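Local coordinates for putative lipoprotein (Parabacteroides distasonis ATCC 8503, PDB 3JX8) that is of unknown function but may take part in cell adhesion or lipid binding, with a head domain related to auto-transporter adhesins, at residues 34-39 with 93-98. Residues are numbered along the deposited sequence; the frame is centred on the assembly and turned at random.
Sequences FEYEQS and SNSKEL
Y36 meets S95 and L98 where two parallel strands give way to a turn. Its CG stands anti to the backbone N (chi1 171°), which carries the ring along the sheet toward the turn. There Y36 OH lies 2.6 Å from S95 OG, a hydrogen bond in the ring plane at its edge in which either hydroxyl could donate. A chi1 of 69° turns S95 OG toward this partner; any bond to Y23 O is weak and additional. L98 CD2 lies over one face of the Y36 ring, 4.2 Å from its centroid in a CH-pi contact, while L98 CB comes beside CE2 and OH. Q38, on the same side of the sheet, reaches toward L98 on an extended chain. Q38 OE1 accepts the L98 N-H at 2.9 Å in a nearly straight bond (169°), and a water links OE1 to L98 O; its NE2 is held by K116 O. Q38 and its water thus tie the bend after strand 89-95 to strand 33-38. Backbone bonds, among them S93 N to E35 O and S39 N to S95 O (2.8 Å), set the register. On the other side of the sheet, the E37 carboxylate turns to the backbone N-H groups of S112 and K113. Strand 33-38 lies between strands 89-95 and 108-111, parallel to both, the latter beginning a stack consistent with a pectate-lyase-like beta-helix; strand 89-95 also pairs antiparallel with 44-50. F34, Y36 and L98 pack inward against I26 of strand 25-29.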
# COMPACT_ATOMS: atom_id res chain seq x y z
N PHE A 34 9.98 -7.32 22.83
CA PHE A 34 9.67 -8.73 22.76
C PHE A 34 10.90 -9.40 22.20
O PHE A 34 11.30 -9.12 21.10
CB PHE A 34 8.46 -8.90 21.84
CG PHE A 34 7.80 -10.28 21.85
CD1 PHE A 34 8.54 -11.46 21.94
CD2 PHE A 34 6.44 -10.38 21.65
CE1 PHE A 34 7.91 -12.69 21.89
CE2 PHE A 34 5.80 -11.61 21.64
CZ PHE A 34 6.52 -12.76 21.75
N GLU A 35 11.51 -10.28 22.98
CA GLU A 35 12.61 -11.13 22.51
C GLU A 35 12.14 -12.55 22.26
O GLU A 35 11.62 -13.20 23.17
CB GLU A 35 13.69 -11.22 23.56
CG GLU A 35 14.42 -9.97 23.81
CD GLU A 35 15.45 -10.13 24.92
OE1 GLU A 35 15.65 -11.28 25.43
OE2 GLU A 35 16.06 -9.10 25.28
N TYR A 36 12.36 -13.03 21.04
CA TYR A 36 11.92 -14.37 20.65
C TYR A 36 13.11 -15.14 20.12
O TYR A 36 14.04 -14.56 19.55
CB TYR A 36 10.79 -14.31 19.59
CG TYR A 36 10.47 -15.68 19.02
CD1 TYR A 36 9.58 -16.52 19.66
CD2 TYR A 36 11.09 -16.14 17.87
CE1 TYR A 36 9.32 -17.79 19.17
CE2 TYR A 36 10.85 -17.40 17.38
CZ TYR A 36 9.96 -18.22 18.03
OH TYR A 36 9.72 -19.50 17.56
N GLU A 37 13.08 -16.45 20.31
CA GLU A 37 14.01 -17.37 19.65
C GLU A 37 13.31 -18.67 19.31
O GLU A 37 12.38 -19.09 19.99
CB GLU A 37 15.22 -17.71 20.53
CG GLU A 37 16.05 -16.51 21.04
CD GLU A 37 16.76 -15.67 19.95
OE1 GLU A 37 16.95 -16.14 18.80
OE2 GLU A 37 17.16 -14.52 20.26
N GLN A 38 13.76 -19.30 18.24
CA GLN A 38 13.36 -20.67 17.98
C GLN A 38 14.26 -21.52 18.86
O GLN A 38 15.43 -21.21 19.02
CB GLN A 38 13.54 -21.02 16.50
CG GLN A 38 12.57 -20.28 15.58
CD GLN A 38 12.63 -20.73 14.14
OE1 GLN A 38 11.69 -20.48 13.36
NE2 GLN A 38 13.73 -21.39 13.76
N SER A 39 13.70 -22.58 19.44
CA SER A 39 14.44 -23.47 20.35
C SER A 39 13.76 -24.82 20.49
O SER A 39 12.54 -24.93 20.44
CB SER A 39 14.57 -22.80 21.74
OG SER A 39 14.95 -23.69 22.77
N SER A 93 10.13 -15.06 24.93
CA SER A 93 9.44 -16.31 24.61
C SER A 93 10.23 -17.12 23.62
O SER A 93 11.06 -16.58 22.91
CB SER A 93 8.02 -16.04 24.10
OG SER A 93 7.24 -17.22 24.06
N ASN A 94 9.96 -18.42 23.60
CA ASN A 94 10.49 -19.29 22.58
C ASN A 94 9.53 -20.42 22.21
O ASN A 94 8.61 -20.77 22.97
CB ASN A 94 11.85 -19.82 22.98
CG ASN A 94 11.83 -20.61 24.28
OD1 ASN A 94 11.48 -21.79 24.31
ND2 ASN A 94 12.24 -19.97 25.35
N SER A 95 9.72 -20.95 21.01
CA SER A 95 8.94 -22.09 20.52
C SER A 95 9.83 -22.82 19.55
O SER A 95 10.95 -22.35 19.27
CB SER A 95 7.65 -21.67 19.82
OG SER A 95 7.91 -21.01 18.60
N LYS A 96 9.36 -23.95 19.03
CA LYS A 96 10.19 -24.76 18.15
C LYS A 96 10.42 -24.04 16.82
O LYS A 96 11.53 -24.06 16.30
CB LYS A 96 9.60 -26.15 17.96
CG LYS A 96 9.31 -26.89 19.31
CD LYS A 96 10.36 -27.93 19.70
CE LYS A 96 10.42 -28.26 21.24
NZ LYS A 96 9.09 -28.28 21.95
N GLU A 97 9.39 -23.37 16.30
CA GLU A 97 9.48 -22.72 15.00
C GLU A 97 8.52 -21.53 14.94
O GLU A 97 7.45 -21.59 15.54
CB GLU A 97 9.07 -23.72 13.93
CG GLU A 97 9.04 -23.19 12.50
CD GLU A 97 8.59 -24.26 11.50
OE1 GLU A 97 8.07 -25.31 11.97
OE2 GLU A 97 8.76 -24.06 10.28
N LEU A 98 8.90 -20.48 14.21
CA LEU A 98 8.01 -19.35 13.98
C LEU A 98 7.78 -19.19 12.49
O LEU A 98 8.64 -18.72 11.76
CB LEU A 98 8.60 -18.07 14.55
CG LEU A 98 7.78 -16.78 14.37
CD1 LEU A 98 6.40 -16.88 15.08
CD2 LEU A 98 8.62 -15.64 14.88
O HOH W 1 10.83 -20.11 10.83